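WbbZ protein (Klebsiella pneumoniae subsp. pneumoniae NTUH-K2044, PDB 6X1L) is functionally uncharacterised but belongs to the polysaccharide pyruvyl transferase family and may therefore transfer pyruvyl groups onto sugars of surface polysaccharides. Local coordinates at residues V25-P30 / Y199-F204. Sequence-based numbering, arbitrary orientation.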
loop_
_atom_site.group_PDB
_atom_site.type_symbol
_atom_site.label_atom_id
_atom_site.label_comp_id
_atom_site.label_asym_id
_atom_site.label_seq_id
_atom_site.Cartn_x
_atom_site.Cartn_y
_atom_site.Cartn_z
ATOM N N VAL A 25 -23.785 -12.664 2.427
ATOM C CA VAL A 25 -23.608 -11.286 1.985
ATOM C C VAL A 25 -22.531 -10.689 2.878
ATOM O O VAL A 25 -22.739 -10.537 4.089
ATOM C CB VAL A 25 -24.909 -10.480 2.068
ATOM C CG1 VAL A 25 -24.683 -9.062 1.563
ATOM C CG2 VAL A 25 -26.020 -11.170 1.287
ATOM N N TYR A 26 -21.378 -10.360 2.299
ATOM C CA TYR A 26 -20.189 -10.034 3.075
ATOM C C TYR A 26 -19.890 -8.543 3.011
ATOM O O TYR A 26 -19.849 -7.956 1.924
ATOM C CB TYR A 26 -18.981 -10.837 2.583
ATOM C CG TYR A 26 -17.673 -10.443 3.238
ATOM C CD1 TYR A 26 -17.434 -10.724 4.575
ATOM C CD2 TYR A 26 -16.674 -9.796 2.514
ATOM C CE1 TYR A 26 -16.243 -10.369 5.179
ATOM C CE2 TYR A 26 -15.477 -9.438 3.109
ATOM C CZ TYR A 26 -15.267 -9.728 4.442
ATOM O OH TYR A 26 -14.083 -9.377 5.044
ATOM N N LYS A 27 -19.676 -7.940 4.180
ATOM C CA LYS A 27 -19.218 -6.560 4.301
ATOM C C LYS A 27 -17.889 -6.570 5.043
ATOM O O LYS A 27 -17.843 -6.898 6.235
ATOM C CB LYS A 27 -20.234 -5.688 5.034
ATOM C CG LYS A 27 -19.796 -4.230 5.136
ATOM C CD LYS A 27 -19.661 -3.608 3.751
ATOM C CE LYS A 27 -18.968 -2.246 3.792
ATOM N NZ LYS A 27 -17.511 -2.356 4.095
ATOM N N ALA A 28 -16.816 -6.214 4.342
ATOM C CA ALA A 28 -15.511 -6.103 4.975
ATOM C C ALA A 28 -15.499 -4.938 5.956
ATOM O O ALA A 28 -16.081 -3.883 5.700
ATOM C CB ALA A 28 -14.419 -5.911 3.921
ATOM N N ASN A 29 -14.832 -5.138 7.078
ATOM C CA ASN A 29 -14.675 -4.069 8.055
ATOM C C ASN A 29 -13.808 -2.957 7.470
ATOM O O ASN A 29 -12.715 -3.237 6.967
ATOM C CB ASN A 29 -14.035 -4.619 9.328
ATOM C CG ASN A 29 -13.999 -3.605 10.454
ATOM O OD1 ASN A 29 -14.993 -2.937 10.731
ATOM N ND2 ASN A 29 -12.846 -3.483 11.108
ATOM N N PRO A 30 -14.261 -1.708 7.488
ATOM C CA PRO A 30 -13.389 -0.598 7.089
ATOM C C PRO A 30 -12.395 -0.251 8.186
ATOM O O PRO A 30 -12.587 -0.561 9.364
ATOM C CB PRO A 30 -14.365 0.563 6.854
ATOM C CG PRO A 30 -15.731 -0.062 6.812
ATOM C CD PRO A 30 -15.651 -1.271 7.684
ATOM N N TYR A 199 -11.905 0.417 1.991
ATOM C CA TYR A 199 -11.302 -0.135 0.787
ATOM C C TYR A 199 -11.394 -1.649 0.690
ATOM O O TYR A 199 -11.245 -2.194 -0.407
ATOM C CB TYR A 199 -9.819 0.253 0.710
ATOM C CG TYR A 199 -9.565 1.741 0.676
ATOM C CD1 TYR A 199 -9.880 2.488 -0.447
ATOM C CD2 TYR A 199 -8.999 2.394 1.763
ATOM C CE1 TYR A 199 -9.648 3.855 -0.488
ATOM C CE2 TYR A 199 -8.763 3.760 1.733
ATOM C CZ TYR A 199 -9.088 4.482 0.605
ATOM O OH TYR A 199 -8.858 5.838 0.570
ATOM N N TRP A 200 -11.650 -2.337 1.797
ATOM C CA TRP A 200 -11.258 -3.733 1.906
ATOM C C TRP A 200 -12.267 -4.710 1.314
ATOM O O TRP A 200 -12.041 -5.922 1.395
ATOM C CB TRP A 200 -10.961 -4.042 3.371
ATOM C CG TRP A 200 -10.027 -3.006 3.930
ATOM C CD1 TRP A 200 -10.250 -2.185 4.996
ATOM C CD2 TRP A 200 -8.737 -2.647 3.409
ATOM N NE1 TRP A 200 -9.168 -1.356 5.189
ATOM C CE2 TRP A 200 -8.227 -1.619 4.227
ATOM C CE3 TRP A 200 -7.961 -3.105 2.338
ATOM C CZ2 TRP A 200 -6.976 -1.040 4.006
ATOM C CZ3 TRP A 200 -6.718 -2.529 2.119
ATOM C CH2 TRP A 200 -6.238 -1.511 2.950
ATOM N N ASP A 201 -13.333 -4.224 0.678
ATOM C CA ASP A 201 -14.188 -5.092 -0.122
ATOM C C ASP A 201 -13.556 -5.477 -1.456
ATOM O O ASP A 201 -14.121 -6.304 -2.180
ATOM C CB ASP A 201 -15.539 -4.415 -0.356
ATOM C CG ASP A 201 -16.309 -4.204 0.938
ATOM O OD1 ASP A 201 -16.590 -5.204 1.637
ATOM O OD2 ASP A 201 -16.622 -3.040 1.263
ATOM N N ASN A 202 -12.412 -4.891 -1.801
ATOM C CA ASN A 202 -11.639 -5.275 -2.977
ATOM C C ASN A 202 -10.555 -6.241 -2.514
ATOM O O ASN A 202 -9.615 -5.837 -1.820
ATOM C CB ASN A 202 -11.037 -4.038 -3.648
ATOM C CG ASN A 202 -10.243 -4.370 -4.906
ATOM O OD1 ASN A 202 -9.475 -5.332 -4.942
ATOM N ND2 ASN A 202 -10.423 -3.561 -5.939
ATOM N N GLU A 203 -10.673 -7.512 -2.910
ATOM C CA GLU A 203 -9.747 -8.529 -2.415
ATOM C C GLU A 203 -8.329 -8.317 -2.935
ATOM O O GLU A 203 -7.359 -8.660 -2.248
ATOM C CB GLU A 203 -10.250 -9.932 -2.776
ATOM C CG GLU A 203 -10.299 -10.246 -4.268
ATOM C CD GLU A 203 -11.568 -9.759 -4.942
ATOM O OE1 GLU A 203 -12.338 -9.006 -4.305
ATOM O OE2 GLU A 203 -11.798 -10.135 -6.112
ATOM N N PHE A 204 -8.178 -7.752 -4.131
ATOM C CA PHE A 204 -6.836 -7.486 -4.640
ATOM C C PHE A 204 -6.165 -6.373 -3.848
ATOM O O PHE A 204 -5.012 -6.506 -3.419
ATOM C CB PHE A 204 -6.901 -7.143 -6.127
ATOM C CG PHE A 204 -7.242 -8.316 -6.997
ATOM C CD1 PHE A 204 -6.240 -9.117 -7.528
ATOM C CD2 PHE A 204 -8.564 -8.624 -7.279
ATOM C CE1 PHE A 204 -6.550 -10.200 -8.328
ATOM C CE2 PHE A 204 -8.884 -9.708 -8.077
ATOM C CZ PHE A 204 -7.876 -10.497 -8.602
HETATM O O HOH W 1 -17.618 -7.184 0.208
#
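Asp-201 turns its CG beside its own backbone N (chi1 -64°), and Lys-27, whose chain bends at chi2 and again at chi4 (71°), swings NZ to meet the carboxylate, the two side chains crossing at about a right angle. A carboxylate suits this place because it offers several acceptor positions. OD1 of Asp-201 accepts from the backbone N of Ala-28 at 2.9 Å, on the syn side and 21° out of the carboxylate plane, while Asp-201 OD2 offers its syn lone pair to Lys-27 NZ in a 3.0 Å salt bridge. A water donates to both Asp-201 OD1 and the carbonyl O of Tyr-26. Lys-27 NZ also donates to Ala-28 O at 2.6 Å and forms a second salt bridge with Asp-198. The small methyl of Ala-28 lets the chains close up: its CB lies 3.2 Å from Asp-201 OD1 and 3.5 Å from Trp-200 O, with an apolar contact to Trp-200 CB. Asn-29 O and Pro-30 CA meet the indole at its edge, near its plane, Asn-29 O lying 3.3 Å from Trp-200 CD1, while NE1 donates a hydrogen bond to Gly-31 O and the large ring reaches Ala-39 of helix 33-48. The contact thus clamps the loop leaving the C-terminal end of parallel strand 23-27, within a beta-alpha-beta crossover, to the type I turn Tyr-199 to Asn-202 ahead of helix 203-218, as part of a two-domain architecture consistent with the GT-B-like pyruvyl transferase family.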